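Exosome complex exonuclease RRP46 homolog (Oryza sativa Japonica Group, PDB 3HKM) probably serves in the exosome RNA-degradation complex and, in vitro, binds double-stranded DNA and single-stranded RNA, cleaving DNA hydrolytically and RNA phosphorolytically. Local coordinates at residues F166-P172 and L194-H200; Q35-V40 and G113-A119; E150-D154 and S210-G215. All blocks are in the same frame, centred on the assembly; numbering follows the deposited sequence.

Contact 1 of 3, residues F166-P172 and L194-H200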
ATOM      1  N   PHE A 166      -8.626  14.506  -0.215  1.00 25.53           N
ATOM      2  CA  PHE A 166      -8.203  13.243  -0.798  1.00 26.02           C
ATOM      3  C   PHE A 166      -8.372  12.031   0.114  1.00 23.53           C
ATOM      4  O   PHE A 166      -8.590  12.159   1.314  1.00 24.68           O
ATOM      5  CB  PHE A 166      -6.795  13.332  -1.409  1.00 26.96           C
ATOM      6  CG  PHE A 166      -5.718  13.703  -0.441  1.00 26.36           C
ATOM      7  CD1 PHE A 166      -5.127  14.958  -0.496  1.00 26.85           C
ATOM      8  CD2 PHE A 166      -5.265  12.788   0.493  1.00 26.84           C
ATOM      9  CE1 PHE A 166      -4.116  15.300   0.383  1.00 29.79           C
ATOM     10  CE2 PHE A 166      -4.250  13.121   1.381  1.00 29.89           C
ATOM     11  CZ  PHE A 166      -3.673  14.380   1.324  1.00 30.82           C
ATOM     12  N   ALA A 167      -8.295  10.854  -0.488  1.00 21.82           N
ATOM     13  CA  ALA A 167      -8.559   9.622   0.220  1.00 21.86           C
ATOM     14  C   ALA A 167      -7.507   8.588  -0.142  1.00 20.98           C
ATOM     15  O   ALA A 167      -7.072   8.506  -1.281  1.00 20.42           O
ATOM     16  CB  ALA A 167      -9.942   9.112  -0.134  1.00 20.73           C
ATOM     17  N   HIS A 168      -7.084   7.811   0.842  1.00 22.59           N
ATOM     18  CA  HIS A 168      -6.311   6.615   0.562  1.00 20.66           C
ATOM     19  C   HIS A 168      -7.268   5.442   0.589  1.00 20.56           C
ATOM     20  O   HIS A 168      -7.763   5.075   1.648  1.00 20.02           O
ATOM     21  CB  HIS A 168      -5.216   6.416   1.606  1.00 22.77           C
ATOM     22  CG  HIS A 168      -4.116   7.430   1.530  1.00 23.37           C
ATOM     23  ND1 HIS A 168      -3.304   7.730   2.604  1.00 22.57           N
ATOM     24  CD2 HIS A 168      -3.701   8.220   0.511  1.00 23.83           C
ATOM     25  CE1 HIS A 168      -2.431   8.657   2.245  1.00 24.17           C
ATOM     26  NE2 HIS A 168      -2.650   8.970   0.981  1.00 23.38           N
ATOM     27  N   LEU A 169      -7.555   4.868  -0.575  1.00 19.33           N
ATOM     28  CA  LEU A 169      -8.454   3.719  -0.628  1.00 21.04           C
ATOM     29  C   LEU A 169      -7.678   2.437  -0.886  1.00 21.38           C
ATOM     30  O   LEU A 169      -6.696   2.423  -1.626  1.00 17.70           O
ATOM     31  CB  LEU A 169      -9.545   3.899  -1.691  1.00 20.43           C
ATOM     32  CG  LEU A 169     -10.397   5.174  -1.613  1.00 22.50           C
ATOM     33  CD1 LEU A 169     -11.380   5.237  -2.779  1.00 22.36           C
ATOM     34  CD2 LEU A 169     -11.120   5.305  -0.272  1.00 20.46           C
ATOM     35  N   VAL A 170      -8.116   1.363  -0.245  1.00 21.14           N
ATOM     36  CA  VAL A 170      -7.535   0.060  -0.489  1.00 22.19           C
ATOM     37  C   VAL A 170      -8.646  -0.967  -0.640  1.00 21.51           C
ATOM     38  O   VAL A 170      -9.479  -1.166   0.243  1.00 20.17           O
ATOM     39  CB  VAL A 170      -6.404  -0.303   0.535  1.00 21.86           C
ATOM     40  CG1 VAL A 170      -6.411   0.655   1.714  1.00 21.29           C
ATOM     41  CG2 VAL A 170      -6.456  -1.771   0.950  1.00 20.74           C
ATOM     42  N   PHE A 171      -8.671  -1.564  -1.823  1.00 21.86           N
ATOM     43  CA  PHE A 171      -9.741  -2.450  -2.220  1.00 21.48           C
ATOM     44  C   PHE A 171      -9.270  -3.885  -2.113  1.00 22.25           C
ATOM     45  O   PHE A 171      -8.108  -4.179  -2.388  1.00 21.17           O
ATOM     46  CB  PHE A 171     -10.161  -2.138  -3.655  1.00 22.79           C
ATOM     47  CG  PHE A 171     -10.335  -0.672  -3.935  1.00 20.68           C
ATOM     48  CD1 PHE A 171     -11.595  -0.092  -3.921  1.00 23.23           C
ATOM     49  CD2 PHE A 171      -9.244   0.128  -4.215  1.00 21.29           C
ATOM     50  CE1 PHE A 171     -11.758   1.254  -4.183  1.00 19.80           C
ATOM     51  CE2 PHE A 171      -9.407   1.476  -4.475  1.00 21.05           C
ATOM     52  CZ  PHE A 171     -10.668   2.035  -4.458  1.00 21.06           C
ATOM     53  N   PRO A 172     -10.179  -4.784  -1.706  1.00 23.59           N
ATOM     54  CA  PRO A 172      -9.962  -6.228  -1.654  1.00 22.80           C
ATOM     55  C   PRO A 172     -10.159  -6.787  -3.042  1.00 23.42           C
ATOM     56  O   PRO A 172     -11.054  -6.320  -3.736  1.00 23.41           O
ATOM     57  CB  PRO A 172     -11.099  -6.725  -0.752  1.00 24.58           C
ATOM     58  CG  PRO A 172     -11.843  -5.485  -0.285  1.00 27.17           C
ATOM     59  CD  PRO A 172     -11.538  -4.424  -1.279  1.00 23.34           C
ATOM     60  N   LEU A 194     -14.815  -2.284   1.186  1.00 28.19           N
ATOM     61  CA  LEU A 194     -13.373  -2.259   0.966  1.00 28.19           C
ATOM     62  C   LEU A 194     -12.588  -2.716   2.206  1.00 30.25           C
ATOM     63  O   LEU A 194     -13.182  -3.203   3.172  1.00 31.82           O
ATOM     64  CB  LEU A 194     -12.928  -0.867   0.500  1.00 27.20           C
ATOM     65  CG  LEU A 194     -13.248   0.335   1.393  1.00 27.40           C
ATOM     66  CD1 LEU A 194     -12.395   0.307   2.639  1.00 25.65           C
ATOM     67  CD2 LEU A 194     -13.042   1.643   0.650  1.00 24.43           C
ATOM     68  N   ILE A 195     -11.262  -2.570   2.170  1.00 27.38           N
ATOM     69  CA  ILE A 195     -10.407  -2.933   3.301  1.00 25.30           C
ATOM     70  C   ILE A 195     -10.352  -1.763   4.278  1.00 27.74           C
ATOM     71  O   ILE A 195     -11.102  -1.725   5.257  1.00 27.75           O
ATOM     72  CB  ILE A 195      -8.978  -3.318   2.835  1.00 23.77           C
ATOM     73  CG1 ILE A 195      -9.033  -4.498   1.857  1.00 24.18           C
ATOM     74  CG2 ILE A 195      -8.086  -3.670   4.015  1.00 22.09           C
ATOM     75  CD1 ILE A 195      -7.684  -5.053   1.476  1.00 21.53           C
ATOM     76  N   THR A 196      -9.476  -0.800   3.995  1.00 26.57           N
ATOM     77  CA  THR A 196      -9.380   0.430   4.785  1.00 27.54           C
ATOM     78  C   THR A 196      -9.558   1.667   3.889  1.00 26.74           C
ATOM     79  O   THR A 196      -9.289   1.618   2.684  1.00 25.24           O
ATOM     80  CB  THR A 196      -8.013   0.548   5.535  1.00 25.74           C
ATOM     81  OG1 THR A 196      -6.945   0.620   4.588  1.00 24.97           O
ATOM     82  CG2 THR A 196      -7.763  -0.642   6.459  1.00 27.42           C
ATOM     83  N   SER A 197     -10.028   2.767   4.469  1.00 25.68           N
ATOM     84  CA  SER A 197     -10.005   4.051   3.780  1.00 23.41           C
ATOM     85  C   SER A 197      -9.715   5.163   4.772  1.00 22.56           C
ATOM     86  O   SER A 197     -10.290   5.209   5.856  1.00 21.85           O
ATOM     87  CB  SER A 197     -11.319   4.332   3.054  1.00 25.36           C
ATOM     88  OG  SER A 197     -12.126   5.205   3.808  1.00 23.09           O
ATOM     89  N   ILE A 198      -8.799   6.048   4.403  1.00 23.41           N
ATOM     90  CA  ILE A 198      -8.484   7.196   5.242  1.00 24.19           C
ATOM     91  C   ILE A 198      -8.459   8.469   4.410  1.00 21.99           C
ATOM     92  O   ILE A 198      -7.757   8.548   3.405  1.00 22.26           O
ATOM     93  CB  ILE A 198      -7.180   6.990   6.064  1.00 22.37           C
ATOM     94  CG1 ILE A 198      -6.643   8.323   6.580  1.00 21.81           C
ATOM     95  CG2 ILE A 198      -6.143   6.241   5.266  1.00 24.18           C
ATOM     96  CD1 ILE A 198      -5.670   8.173   7.732  1.00 24.87           C
ATOM     97  N   THR A 199      -9.264   9.449   4.816  1.00 21.35           N
ATOM     98  CA  THR A 199      -9.382  10.690   4.064  1.00 22.24           C
ATOM     99  C   THR A 199      -8.665  11.819   4.785  1.00 22.92           C
ATOM    100  O   THR A 199      -8.535  11.804   6.007  1.00 20.74           O
ATOM    101  CB  THR A 199     -10.851  11.071   3.812  1.00 22.31           C
ATOM    102  OG1 THR A 199     -11.520  11.243   5.067  1.00 21.92           O
ATOM    103  CG2 THR A 199     -11.558   9.980   3.009  1.00 22.86           C
ATOM    104  N   HIS A 200      -8.186  12.787   4.012  1.00 21.50           N
ATOM    105  CA  HIS A 200      -7.451  13.920   4.554  1.00 23.64           C
ATOM    106  C   HIS A 200      -7.983  15.207   3.951  1.00 25.71           C
ATOM    107  O   HIS A 200      -7.915  15.403   2.737  1.00 26.96           O
ATOM    108  CB  HIS A 200      -5.958  13.807   4.235  1.00 25.16           C
ATOM    109  CG  HIS A 200      -5.284  12.616   4.852  1.00 24.99           C
ATOM    110  ND1 HIS A 200      -4.809  12.615   6.146  1.00 24.04           N
ATOM    111  CD2 HIS A 200      -4.987  11.397   4.343  1.00 23.88           C
ATOM    112  CE1 HIS A 200      -4.252  11.446   6.410  1.00 24.61           C
ATOM    113  NE2 HIS A 200      -4.350  10.688   5.333  1.00 23.24           N
TER
HETATM  114  O   HOH W   1      -3.468   8.200   5.472  1.00 21.48           O
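Phe166-Pro172 and Leu194-His200 run antiparallel, their strand axes 4.5 Å apart at 170°, with Ala167 beside Thr199, His168 beside Ile198 and Leu169 beside Ser197. His168 and Ile198 form a hydrogen-bonded pair, its shorter and straighter bond joining His168 N to Ile198 O at 2.8 Å. The pairing carries on toward Leu194: Ile195 N donates to Val170 O and Val170 N to Thr196 O.

The face bearing Phe166, His168 and His200 holds an aromatic cluster. Phe166 and His200 meet rim to rim, with Phe166 CE2 3.4 Å from His200 CB; chi1 of 60° sets the phenyl group between its own backbone N and carbonyl carbon, where the carbonyl O of His200 lies over the centre of one face. His200 in turn directs its edge toward the face of His168 in an offset edge-to-face pair, centroids 5.4 Å apart. A water in the plane of the His200 ring bridges His200 NE2, at 2.6 Å, and His168 ND1, at 2.9 Å. Imidazole suits both places, since it offers a flat surface for packing and a nitrogen for the shared water.

Toward Pro172 the side-chain packing is largely apolar. Ile195 lays its CB and CD1 against Val170 CG2, the two side chains crossing at about a right angle, while its CG1 slides past Pro172 CG. On the reverse face Leu169 CD2 presses closely on Ser197 CB, 3.5 Å away; the small serine leaves room for that methyl group and sends its OG to Tyr208. These consecutive strands make a long-looped beta hairpin at the margin of the four-stranded antiparallel sheet, in which strand 197-201 is outermost within the chain.

Contact 2 of 3, residues Q35-V40 and G113-A119; sequences QGDTIV and GSLLPCA
Helix-on-sheet packing in the RNase PH domain brings Thr38 against Gly113 and Cys118, where a tight hairpin with a type II' turn, Gln35 to Thr38, meets the loop that starts helix 115-130. The Thr38 hydroxyl donates to Gly113 O in the carbonyl plane, on a lone pair; the modelled 2.5 Å is so short that the exact length is doubtful. Because the same OG1 accepts Asp112 N, threonine fits as both donor and acceptor, and Arg15 gives Gly113 O a second partner. Glycine suits position 113 because, at its backbone angles, a CB would jam against the preceding carbonyl O.

Thr38 CG2, anti to its own amide nitrogen, leans on the first helical turn: Leu115 CD1 lies 3.8 Å away and Cys118 CB 3.7 Å. Two residues on, and again turned to the helix, Val40 CG2 touches Leu115 CD1 at 4.0 Å and Val40 CB rests near Cys118 SG; short branched side chains let the strand lie close against the helix. Strand and helix axes cross at -39°. Strand 100-110 backs the junction through Leu106 and Val108, Trp66 of strand 61-67 covers Leu115 and Ala119, and Trp33 of strand 29-35 abuts Cys118.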
ATOM      1  N   GLN A  35       5.647   3.563  -8.700  1.00 16.92           N
ATOM      2  CA  GLN A  35       4.611   4.257  -9.439  1.00 19.39           C
ATOM      3  C   GLN A  35       5.140   5.653  -9.704  1.00 18.95           C
ATOM      4  O   GLN A  35       5.329   6.433  -8.777  1.00 19.32           O
ATOM      5  CB  GLN A  35       3.333   4.313  -8.621  1.00 19.95           C
ATOM      6  CG  GLN A  35       2.946   2.975  -8.050  1.00 17.77           C
ATOM      7  CD  GLN A  35       1.854   3.089  -7.019  1.00 17.00           C
ATOM      8  OE1 GLN A  35       1.407   4.184  -6.694  1.00 22.15           O
ATOM      9  NE2 GLN A  35       1.417   1.958  -6.496  1.00 17.02           N
ATOM     10  N   GLY A  36       5.405   5.963 -10.967  1.00 19.09           N
ATOM     11  CA  GLY A  36       6.093   7.197 -11.283  1.00 20.09           C
ATOM     12  C   GLY A  36       7.408   7.227 -10.525  1.00 21.71           C
ATOM     13  O   GLY A  36       8.121   6.218 -10.476  1.00 21.45           O
ATOM     14  N   ASP A  37       7.724   8.372  -9.924  1.00 22.52           N
ATOM     15  CA  ASP A  37       8.973   8.528  -9.175  1.00 22.30           C
ATOM     16  C   ASP A  37       8.822   8.094  -7.728  1.00 21.43           C
ATOM     17  O   ASP A  37       9.791   8.080  -6.974  1.00 22.97           O
ATOM     18  CB  ASP A  37       9.455   9.978  -9.207  1.00 22.45           C
ATOM     19  CG  ASP A  37      10.107  10.350 -10.519  1.00 25.22           C
ATOM     20  OD1 ASP A  37      10.607  11.488 -10.603  1.00 30.43           O
ATOM     21  OD2 ASP A  37      10.126   9.513 -11.453  1.00 23.44           O
ATOM     22  N   THR A  38       7.600   7.777  -7.327  1.00 21.42           N
ATOM     23  CA  THR A  38       7.374   7.241  -5.992  1.00 20.93           C
ATOM     24  C   THR A  38       7.746   5.770  -6.002  1.00 21.84           C
ATOM     25  O   THR A  38       7.044   4.940  -6.603  1.00 20.90           O
ATOM     26  CB  THR A  38       5.914   7.388  -5.554  1.00 21.43           C
ATOM     27  OG1 THR A  38       5.618   8.775  -5.381  1.00 19.11           O
ATOM     28  CG2 THR A  38       5.671   6.655  -4.240  1.00 18.95           C
ATOM     29  N   ILE A  39       8.857   5.447  -5.350  1.00 20.09           N
ATOM     30  CA  ILE A  39       9.346   4.074  -5.343  1.00 22.22           C
ATOM     31  C   ILE A  39       9.681   3.559  -3.942  1.00 22.60           C
ATOM     32  O   ILE A  39      10.213   4.290  -3.100  1.00 21.37           O
ATOM     33  CB  ILE A  39      10.513   3.858  -6.348  1.00 20.03           C
ATOM     34  CG1 ILE A  39      11.507   2.834  -5.806  1.00 20.78           C
ATOM     35  CG2 ILE A  39      11.191   5.181  -6.706  1.00 22.96           C
ATOM     36  CD1 ILE A  39      12.413   2.289  -6.842  1.00 22.30           C
ATOM     37  N   VAL A  40       9.365   2.286  -3.720  1.00 19.26           N
ATOM     38  CA  VAL A  40       9.430   1.673  -2.404  1.00 21.02           C
ATOM     39  C   VAL A  40      10.026   0.261  -2.486  1.00 20.54           C
ATOM     40  O   VAL A  40       9.847  -0.430  -3.489  1.00 21.16           O
ATOM     41  CB  VAL A  40       7.996   1.594  -1.819  1.00 23.85           C
ATOM     42  CG1 VAL A  40       7.757   0.268  -1.126  1.00 22.37           C
ATOM     43  CG2 VAL A  40       7.684   2.802  -0.915  1.00 18.52           C
ATOM     44  N   GLY A 113       4.648  11.314  -4.293  1.00 20.28           N
ATOM     45  CA  GLY A 113       3.220  11.263  -4.025  1.00 20.34           C
ATOM     46  C   GLY A 113       2.635   9.864  -3.967  1.00 20.24           C
ATOM     47  O   GLY A 113       3.253   8.912  -4.444  1.00 17.96           O
ATOM     48  N   SER A 114       1.431   9.762  -3.395  1.00 20.19           N
ATOM     49  CA  SER A 114       0.743   8.492  -3.131  1.00 17.96           C
ATOM     50  C   SER A 114       1.666   7.456  -2.479  1.00 17.94           C
ATOM     51  O   SER A 114       1.697   6.295  -2.885  1.00 16.24           O
ATOM     52  CB  SER A 114       0.100   7.935  -4.406  1.00 17.97           C
ATOM     53  OG  SER A 114      -0.986   8.740  -4.818  1.00 17.69           O
ATOM     54  N   LEU A 115       2.410   7.886  -1.464  1.00 19.46           N
ATOM     55  CA  LEU A 115       3.415   7.038  -0.820  1.00 19.30           C
ATOM     56  C   LEU A 115       2.821   5.877  -0.016  1.00 18.07           C
ATOM     57  O   LEU A 115       3.345   4.766  -0.038  1.00 18.65           O
ATOM     58  CB  LEU A 115       4.334   7.876   0.074  1.00 19.04           C
ATOM     59  CG  LEU A 115       5.537   7.115   0.638  1.00 20.90           C
ATOM     60  CD1 LEU A 115       6.373   6.524  -0.493  1.00 20.26           C
ATOM     61  CD2 LEU A 115       6.387   8.008   1.536  1.00 21.04           C
ATOM     62  N   LEU A 116       1.732   6.129   0.696  1.00 17.31           N
ATOM     63  CA  LEU A 116       1.124   5.076   1.497  1.00 17.95           C
ATOM     64  C   LEU A 116       0.416   4.048   0.595  1.00 18.74           C
ATOM     65  O   LEU A 116       0.556   2.834   0.798  1.00 17.14           O
ATOM     66  CB  LEU A 116       0.184   5.672   2.547  1.00 18.49           C
ATOM     67  CG  LEU A 116      -0.205   4.837   3.771  1.00 21.01           C
ATOM     68  CD1 LEU A 116      -1.694   4.552   3.809  1.00 20.96           C
ATOM     69  CD2 LEU A 116       0.622   3.556   3.888  1.00 20.70           C
ATOM     70  N   PRO A 117      -0.346   4.523  -0.406  1.00 16.73           N
ATOM     71  CA  PRO A 117      -0.910   3.560  -1.359  1.00 17.02           C
ATOM     72  C   PRO A 117       0.178   2.771  -2.092  1.00 16.29           C
ATOM     73  O   PRO A 117       0.007   1.578  -2.339  1.00 17.88           O
ATOM     74  CB  PRO A 117      -1.677   4.453  -2.339  1.00 16.49           C
ATOM     75  CG  PRO A 117      -2.067   5.626  -1.536  1.00 17.48           C
ATOM     76  CD  PRO A 117      -0.899   5.874  -0.606  1.00 17.84           C
ATOM     77  N   CYS A 118       1.286   3.422  -2.433  1.00 16.11           N
ATOM     78  CA  CYS A 118       2.388   2.729  -3.090  1.00 17.08           C
ATOM     79  C   CYS A 118       2.993   1.672  -2.160  1.00 19.28           C
ATOM     80  O   CYS A 118       3.190   0.514  -2.563  1.00 17.95           O
ATOM     81  CB  CYS A 118       3.465   3.716  -3.540  1.00 17.92           C
ATOM     82  SG  CYS A 118       4.894   2.960  -4.369  1.00 21.08           S
ATOM     83  N   ALA A 119       3.281   2.071  -0.919  1.00 16.70           N
ATOM     84  CA  ALA A 119       3.857   1.160   0.071  1.00 16.90           C
ATOM     85  C   ALA A 119       2.940  -0.028   0.338  1.00 17.83           C
ATOM     86  O   ALA A 119       3.404  -1.147   0.528  1.00 19.16           O
ATOM     87  CB  ALA A 119       4.162   1.903   1.367  1.00 18.57           C
TER

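Contact 3 of 3, residues E150-D154 and S210-G215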
ATOM      1  N   GLU A 150     -14.096  17.060  -9.074  1.00 34.64           N
ATOM      2  CA  GLU A 150     -13.408  16.204 -10.040  1.00 33.01           C
ATOM      3  C   GLU A 150     -12.416  15.294  -9.327  1.00 30.30           C
ATOM      4  O   GLU A 150     -11.515  15.768  -8.640  1.00 30.35           O
ATOM      5  CB  GLU A 150     -12.680  17.040 -11.100  1.00 32.82           C
ATOM      6  CG  GLU A 150     -13.594  17.857 -12.002  1.00 35.32           C
ATOM      7  CD  GLU A 150     -13.825  19.267 -11.490  1.00 36.33           C
ATOM      8  OE1 GLU A 150     -14.846  19.877 -11.870  1.00 38.87           O
ATOM      9  OE2 GLU A 150     -12.983  19.770 -10.717  1.00 36.81           O
ATOM     10  N   VAL A 151     -12.580  13.986  -9.488  1.00 31.04           N
ATOM     11  CA  VAL A 151     -11.696  13.044  -8.816  1.00 27.63           C
ATOM     12  C   VAL A 151     -10.481  12.700  -9.659  1.00 27.57           C
ATOM     13  O   VAL A 151     -10.586  12.434 -10.852  1.00 27.64           O
ATOM     14  CB  VAL A 151     -12.418  11.753  -8.408  1.00 26.21           C
ATOM     15  CG1 VAL A 151     -11.436  10.587  -8.359  1.00 26.48           C
ATOM     16  CG2 VAL A 151     -13.088  11.942  -7.060  1.00 27.61           C
ATOM     17  N   ILE A 152      -9.328  12.711  -9.007  1.00 27.61           N
ATOM     18  CA  ILE A 152      -8.050  12.429  -9.633  1.00 26.29           C
ATOM     19  C   ILE A 152      -7.458  11.165  -8.993  1.00 23.98           C
ATOM     20  O   ILE A 152      -7.503  11.009  -7.777  1.00 24.60           O
ATOM     21  CB  ILE A 152      -7.120  13.658  -9.482  1.00 24.32           C
ATOM     22  CG1 ILE A 152      -7.047  14.430 -10.800  1.00 26.54           C
ATOM     23  CG2 ILE A 152      -5.736  13.260  -9.055  1.00 27.91           C
ATOM     24  CD1 ILE A 152      -8.371  14.597 -11.480  1.00 26.48           C
ATOM     25  N   LEU A 153      -6.941  10.249  -9.811  1.00 23.19           N
ATOM     26  CA  LEU A 153      -6.383   8.993  -9.297  1.00 22.83           C
ATOM     27  C   LEU A 153      -4.856   8.994  -9.286  1.00 22.30           C
ATOM     28  O   LEU A 153      -4.216   9.438 -10.245  1.00 23.04           O
ATOM     29  CB  LEU A 153      -6.907   7.790 -10.095  1.00 23.18           C
ATOM     30  CG  LEU A 153      -8.425   7.589 -10.067  1.00 23.19           C
ATOM     31  CD1 LEU A 153      -8.828   6.339 -10.827  1.00 22.48           C
ATOM     32  CD2 LEU A 153      -8.931   7.537  -8.630  1.00 23.74           C
ATOM     33  N   ASP A 154      -4.279   8.499  -8.192  1.00 21.60           N
ATOM     34  CA  ASP A 154      -2.830   8.385  -8.054  1.00 20.44           C
ATOM     35  C   ASP A 154      -2.146   9.746  -8.173  1.00 21.18           C
ATOM     36  O   ASP A 154      -1.410  10.012  -9.118  1.00 18.92           O
ATOM     37  CB  ASP A 154      -2.283   7.427  -9.108  1.00 21.94           C
ATOM     38  CG  ASP A 154      -0.909   6.873  -8.750  1.00 21.10           C
ATOM     39  OD1 ASP A 154      -0.557   6.824  -7.549  1.00 19.03           O
ATOM     40  OD2 ASP A 154      -0.193   6.459  -9.687  1.00 20.55           O
ATOM     41  N   SER A 210     -17.511   9.307  -5.019  1.00 24.46           N
ATOM     42  CA  SER A 210     -16.850   9.429  -6.310  1.00 24.95           C
ATOM     43  C   SER A 210     -15.474   8.768  -6.242  1.00 24.13           C
ATOM     44  O   SER A 210     -15.081   8.043  -7.154  1.00 25.21           O
ATOM     45  CB  SER A 210     -16.734  10.895  -6.736  1.00 26.33           C
ATOM     46  OG  SER A 210     -16.180  11.001  -8.039  1.00 28.96           O
ATOM     47  N   CYS A 211     -14.760   9.004  -5.145  1.00 23.63           N
ATOM     48  CA  CYS A 211     -13.439   8.417  -4.927  1.00 22.49           C
ATOM     49  C   CYS A 211     -13.466   6.890  -4.932  1.00 22.87           C
ATOM     50  O   CYS A 211     -12.640   6.252  -5.585  1.00 22.35           O
ATOM     51  CB  CYS A 211     -12.840   8.911  -3.610  1.00 21.42           C
ATOM     52  SG  CYS A 211     -12.140  10.583  -3.648  1.00 20.99           S
ATOM     53  N   ILE A 212     -14.403   6.306  -4.193  1.00 22.89           N
ATOM     54  CA  ILE A 212     -14.519   4.856  -4.134  1.00 23.07           C
ATOM     55  C   ILE A 212     -15.008   4.294  -5.464  1.00 22.96           C
ATOM     56  O   ILE A 212     -14.518   3.263  -5.925  1.00 21.59           O
ATOM     57  CB  ILE A 212     -15.415   4.381  -2.957  1.00 22.94           C
ATOM     58  CG1 ILE A 212     -16.838   4.910  -3.104  1.00 27.22           C
ATOM     59  CG2 ILE A 212     -14.831   4.829  -1.625  1.00 22.02           C
ATOM     60  CD1 ILE A 212     -17.630   4.876  -1.806  1.00 28.14           C
ATOM     61  N   GLU A 213     -15.966   4.981  -6.078  1.00 24.48           N
ATOM     62  CA  GLU A 213     -16.459   4.622  -7.403  1.00 24.01           C
ATOM     63  C   GLU A 213     -15.323   4.622  -8.418  1.00 24.03           C
ATOM     64  O   GLU A 213     -15.147   3.679  -9.192  1.00 25.13           O
ATOM     65  CB  GLU A 213     -17.519   5.627  -7.857  1.00 25.99           C
ATOM     66  CG  GLU A 213     -17.677   5.701  -9.366  1.00 26.18           C
ATOM     67  CD  GLU A 213     -17.987   7.104  -9.865  1.00 31.35           C
ATOM     68  OE1 GLU A 213     -19.022   7.684  -9.451  1.00 29.24           O
ATOM     69  OE2 GLU A 213     -17.193   7.618 -10.687  1.00 33.19           O
ATOM     70  N   ARG A 214     -14.557   5.703  -8.414  1.00 23.60           N
ATOM     71  CA  ARG A 214     -13.490   5.891  -9.379  1.00 23.40           C
ATOM     72  C   ARG A 214     -12.363   4.900  -9.112  1.00 22.64           C
ATOM     73  O   ARG A 214     -11.937   4.181 -10.005  1.00 21.31           O
ATOM     74  CB  ARG A 214     -12.976   7.329  -9.302  1.00 23.61           C
ATOM     75  CG  ARG A 214     -12.167   7.781 -10.502  1.00 26.17           C
ATOM     76  CD  ARG A 214     -13.085   8.083 -11.671  1.00 29.13           C
ATOM     77  NE  ARG A 214     -12.344   8.476 -12.864  1.00 30.22           N
ATOM     78  CZ  ARG A 214     -12.020   9.733 -13.154  1.00 32.17           C
ATOM     79  NH1 ARG A 214     -12.362  10.719 -12.330  1.00 28.99           N
ATOM     80  NH2 ARG A 214     -11.354  10.006 -14.269  1.00 32.85           N
ATOM     81  N   GLY A 215     -11.885   4.870  -7.874  1.00 21.73           N
ATOM     82  CA  GLY A 215     -10.790   3.992  -7.505  1.00 21.23           C
ATOM     83  C   GLY A 215     -11.073   2.545  -7.841  1.00 21.58           C
ATOM     84  O   GLY A 215     -10.245   1.868  -8.430  1.00 21.48           O
TER
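Val151 and Arg214 meet where helix 205-229 packs across one face of the four-stranded antiparallel sheet, at its outermost strand 151-153. The short strand and the helix segment cross at -40° with axes 8.7 Å apart, a spacing that a single layer of side chains can fill. Val151, Arg214 and Leu153 provide most of that layer.

Val151 points into the helix and divides its two methyl groups. CG1 lies alongside the aliphatic part of Arg214, 3.6 Å from its CG, the two side chains sliding past each other in opposite directions. CG2 faces the preceding turn, where it is 3.4 Å from Ser210 OG and 3.8 Å from Cys211 SG. A beta-branched residue suits this place: it favours extended backbone, and its fork reaches two successive helical turns at once.

Leu153, two residues along and therefore on the same face, brings both of its terminal methyl groups to Arg214 CG, CD1 and CD2 each lying 3.7 Å away. CD2 also approaches Gly215 N, at 4.1 Å; a CB on that glycine would be crowded by Cys211 O. Cys143 of the adjoining strand 138-145 touches both Leu153 and Cys211.

Arginine serves two purposes here. Its CB and CG fill the apolar layer against Val151 and Leu153, while its far end brings a polar group to the strand backbone; the side chain also touches Pro11 and Asn12. The route depends on the torsions: CG is anti to the backbone N, which sends the chain toward the strand, and a bend at chi2 of 76° then swings it across toward the Val151 carbonyl. Val151 O lies obliquely to the guanidinium group, with Arg214 NH1 2.9 Å from it.

Contacts 1 and 3 belong to one sheet, their centres about 11 Å apart, and helix 205-229 is the next element in the chain after strand 197-201. Leu169 and Phe171 couple them: Leu169 CD1 packs 3.4 Å from Ile212 CA, and Phe171 CZ lies 3.4 Å from Gly215 C. On the opposite face of this sheet contact 1 reaches contact 2, about 15 Å away between centres, where His168 CD2 rests 3.7 Å from Pro117 CG in helix 115-130. Contacts 2 and 3, about 17 Å apart by centres, touch at one corner through a weak hydrogen bond between Ser114 OG and Asp154 OD1; Ser114 OG also bonds to Thr155 O. The four-stranded sheet thus lies between helix 115-130 and helix 205-229.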